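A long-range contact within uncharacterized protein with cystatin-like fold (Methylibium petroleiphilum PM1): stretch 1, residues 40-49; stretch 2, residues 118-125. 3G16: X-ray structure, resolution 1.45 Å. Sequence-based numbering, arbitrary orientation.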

# COMPACT_ATOMS: atom_id res chain seq x y z
N VAL A 40 13.40 -2.50 -9.72
CA VAL A 40 13.08 -3.71 -8.94
C VAL A 40 11.63 -3.61 -8.44
O VAL A 40 11.16 -2.56 -7.98
N HIS A 41 10.90 -4.72 -8.54
CA HIS A 41 9.55 -4.86 -7.96
C HIS A 41 9.66 -5.81 -6.77
O HIS A 41 10.22 -6.93 -6.88
N TYR A 42 9.18 -5.36 -5.61
CA TYR A 42 9.16 -6.16 -4.39
C TYR A 42 7.73 -6.56 -4.10
O TYR A 42 6.76 -5.85 -4.43
N PHE A 43 7.63 -7.67 -3.35
CA PHE A 43 6.36 -8.30 -2.98
C PHE A 43 6.47 -8.81 -1.56
O PHE A 43 7.56 -8.94 -1.04
N PRO A 44 5.32 -9.16 -0.98
CA PRO A 44 5.45 -9.82 0.32
C PRO A 44 6.42 -10.99 0.29
O PRO A 44 6.44 -11.75 -0.71
N ALA A 45 7.18 -11.21 1.35
CA ALA A 45 8.11 -12.36 1.38
C ALA A 45 7.23 -13.62 1.23
O ALA A 45 6.10 -13.71 1.77
N GLY A 46 7.72 -14.54 0.42
CA GLY A 46 7.02 -15.78 0.14
C GLY A 46 6.35 -15.77 -1.20
O GLY A 46 5.90 -16.83 -1.67
N MSE A 47 6.33 -14.61 -1.85
CA MSE A 47 5.68 -14.48 -3.14
C MSE A 47 6.64 -14.43 -4.30
O MSE A 47 7.61 -13.67 -4.27
N TYR A 48 6.34 -15.26 -5.30
CA TYR A 48 6.98 -15.24 -6.60
C TYR A 48 8.46 -15.48 -6.48
O TYR A 48 9.24 -15.02 -7.32
N GLY A 49 8.87 -16.19 -5.44
CA GLY A 49 10.26 -16.51 -5.15
C GLY A 49 11.18 -15.40 -4.76
O GLY A 49 12.36 -15.60 -4.57
N ARG A 118 11.38 3.54 -10.90
CA ARG A 118 12.62 2.87 -10.44
C ARG A 118 12.35 1.75 -9.45
O ARG A 118 13.18 0.88 -9.30
N GLU A 119 11.21 1.76 -8.79
CA GLU A 119 10.91 0.74 -7.79
C GLU A 119 9.44 0.68 -7.52
O GLU A 119 8.77 1.71 -7.50
N ILE A 120 8.95 -0.54 -7.27
CA ILE A 120 7.55 -0.77 -6.85
C ILE A 120 7.60 -1.71 -5.65
O ILE A 120 8.36 -2.70 -5.67
N ARG A 121 6.87 -1.38 -4.59
CA ARG A 121 6.77 -2.22 -3.37
C ARG A 121 5.30 -2.53 -3.19
O ARG A 121 4.52 -1.63 -2.91
N ALA A 122 4.93 -3.82 -3.32
CA ALA A 122 3.52 -4.21 -3.27
C ALA A 122 3.13 -4.96 -2.00
O ALA A 122 3.91 -5.74 -1.44
N PHE A 123 1.90 -4.68 -1.58
CA PHE A 123 1.29 -5.18 -0.34
C PHE A 123 -0.07 -5.73 -0.71
O PHE A 123 -0.69 -5.25 -1.67
N TYR A 124 -0.57 -6.67 0.08
CA TYR A 124 -1.79 -7.38 -0.26
C TYR A 124 -2.90 -7.27 0.75
O TYR A 124 -2.64 -7.21 1.96
N ALA A 125 -4.14 -7.37 0.26
CA ALA A 125 -5.29 -7.52 1.14
C ALA A 125 -5.41 -9.00 1.51
O ALA A 125 -6.41 -9.66 1.22

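Two parallel strands, one running through Val40, His41 and Tyr42 and the other through Arg118 to Tyr124, lie side by side. Val40 pairs with Glu119, His41 with Ile120 and Tyr42 with Arg121. Ile120 N donates to Val40 O at 3.1 Å, Tyr42 N to Ile120 O at 2.8 Å, and Ala122 N to Tyr42 O at 2.9 Å; the bond from Val40 N to Arg118 O, at 3.4 Å, is weak. Paired residues share a face of the sheet, so His41 and Ile120 lie together on one, and Val40, Tyr42, Glu119 and Arg121 on the other.

The His41-Ile120 face is chiefly apolar in its cross-strand contacts. His41 (chi1 t) brings the end of its side chain nearer the partner strand, and Ile120 (chi1 m, chi2 t) lays a methyl over one face of the imidazole, CG2 of Ile120 lying 3.5 Å from CE1 of His41. Ala122 CB meets the edge of that ring, 3.8 Å from His41 CE1. The ring is held from its own strand as well: His41 ND1 donates to Tyr42 O at 3.1 Å, the same carbonyl that accepts from Ala122 N.

The other face is organized by charge and water. Arg121 (m, t, m at chi1 to chi3) reaches back along its own strand to Glu119, whose chi1 and chi2 are both t, in a salt bridge of 2.8 Å between NH1 of Arg121 and OE2 of Glu119. Tyr42 (chi1 m) turns its ring edge to Glu119, with CE2 of Tyr42 3.7 Å from OE1 of Glu119, while its CD2 lies 4.1 Å from CG of Arg121. One water joins the strands here, 2.7 Å from Tyr42 OH and donating to Glu119 OE1 at 2.7 Å. Val40 (chi1 t) brings its CB no closer than 5.1 Å, to Arg118 O, its close contacts coming from the backbone.

Beyond the pairing, stretch 1 folds into a type II turn from Pro44 to Met47, closed by Met47 N donating to Pro44 O at 3.1 Å, and the packing centers on Tyr124 (chi1 m), which points toward stretch 1. Pro44 sits over one face of its ring, CG of Pro44 3.8 Å from CD2 of Tyr124. Met47, a selenomethionine with all three chi angles m, packs CG 3.6 Å from CE2 of Tyr124 and brings CE to 3.5 Å from Tyr124 OH; its selenium lies at the ring edge. Tyr48 (chi1 m) approaches with CE2 3.6 Å from Tyr124 OH. Phe43 (chi1 m), directed sideways, touches Ala122, with CD1 of Phe43 4.3 Å from CB of Ala122.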

# COMPACT_ATOMS: atom_id res chain seq x y z
CB VAL A 40 14.03 -3.93 -7.77
CG1 VAL A 40 13.70 -5.25 -7.03
CG2 VAL A 40 15.49 -3.97 -8.24
CB HIS A 41 8.60 -5.48 -8.96
CG HIS A 41 7.14 -5.21 -8.72
ND1 HIS A 41 6.50 -5.34 -7.49
CD2 HIS A 41 6.18 -4.88 -9.60
CE1 HIS A 41 5.21 -5.07 -7.65
NE2 HIS A 41 4.98 -4.78 -8.93
CB TYR A 42 9.71 -5.34 -3.23
CG TYR A 42 11.14 -4.91 -3.41
CD1 TYR A 42 12.16 -5.73 -3.03
CD2 TYR A 42 11.49 -3.69 -3.98
CE1 TYR A 42 13.49 -5.38 -3.21
CE2 TYR A 42 12.81 -3.32 -4.15
CZ TYR A 42 13.81 -4.16 -3.76
OH TYR A 42 15.16 -3.79 -3.91
CB PHE A 43 6.06 -9.51 -3.90
CG PHE A 43 6.05 -9.16 -5.34
CD1 PHE A 43 4.92 -8.68 -5.92
CD2 PHE A 43 7.19 -9.33 -6.11
CE1 PHE A 43 4.89 -8.35 -7.26
CE2 PHE A 43 7.18 -9.01 -7.46
CZ PHE A 43 6.04 -8.52 -8.05
CB PRO A 44 4.01 -10.26 0.60
CG PRO A 44 3.17 -9.30 -0.10
CD PRO A 44 3.93 -8.97 -1.38
CB ALA A 45 8.94 -12.42 2.65
CB MSE A 47 4.84 -13.20 -3.21
CG MSE A 47 3.65 -13.14 -2.31
SE MSE A 47 2.39 -14.60 -2.56
CE MSE A 47 2.03 -14.30 -4.26
CB TYR A 48 6.64 -13.94 -7.37
CG TYR A 48 5.16 -13.61 -7.53
CD1 TYR A 48 4.20 -14.61 -7.73
CD2 TYR A 48 4.70 -12.28 -7.46
CE1 TYR A 48 2.85 -14.30 -7.86
CE2 TYR A 48 3.34 -11.98 -7.60
CZ TYR A 48 2.42 -12.98 -7.81
OH TYR A 48 1.06 -12.70 -7.94
CB ARG A 118 13.63 3.88 -9.86
CG ARG A 118 13.27 4.43 -8.55
CD ARG A 118 14.34 5.38 -8.05
NE ARG A 118 14.07 5.82 -6.70
CZ ARG A 118 14.70 6.82 -6.13
NH1 ARG A 118 15.64 7.51 -6.79
NH2 ARG A 118 14.40 7.15 -4.89
CB GLU A 119 11.63 1.10 -6.49
CG GLU A 119 11.51 0.06 -5.39
CD GLU A 119 12.39 0.39 -4.21
OE1 GLU A 119 13.63 0.31 -4.35
OE2 GLU A 119 11.85 0.77 -3.16
CB ILE A 120 6.65 -1.35 -7.96
CG1 ILE A 120 6.67 -0.45 -9.20
CG2 ILE A 120 5.23 -1.58 -7.41
CD1 ILE A 120 5.86 -0.98 -10.36
CB ARG A 121 7.35 -1.48 -2.18
CG ARG A 121 8.81 -1.08 -2.35
CD ARG A 121 9.42 -0.55 -1.07
NE ARG A 121 8.77 0.61 -0.50
CZ ARG A 121 8.97 1.86 -0.92
NH1 ARG A 121 9.76 2.13 -1.95
NH2 ARG A 121 8.37 2.86 -0.30
CB ALA A 122 3.16 -5.09 -4.47
CB PHE A 123 1.15 -4.06 0.68
CG PHE A 123 2.47 -3.39 0.96
CD1 PHE A 123 3.32 -3.86 1.92
CD2 PHE A 123 2.89 -2.33 0.18
CE1 PHE A 123 4.57 -3.26 2.16
CE2 PHE A 123 4.14 -1.72 0.40
CZ PHE A 123 4.95 -2.19 1.39
CB TYR A 124 -1.51 -8.88 -0.39
CG TYR A 124 -0.59 -9.34 -1.49
CD1 TYR A 124 -0.27 -8.53 -2.59
CD2 TYR A 124 -0.11 -10.65 -1.48
CE1 TYR A 124 0.55 -9.03 -3.65
CE2 TYR A 124 0.69 -11.13 -2.52
CZ TYR A 124 1.01 -10.31 -3.56
OH TYR A 124 1.76 -10.79 -4.60
CB ALA A 125 -6.58 -7.06 0.43
O HOH W 1 15.41 -1.48 -5.32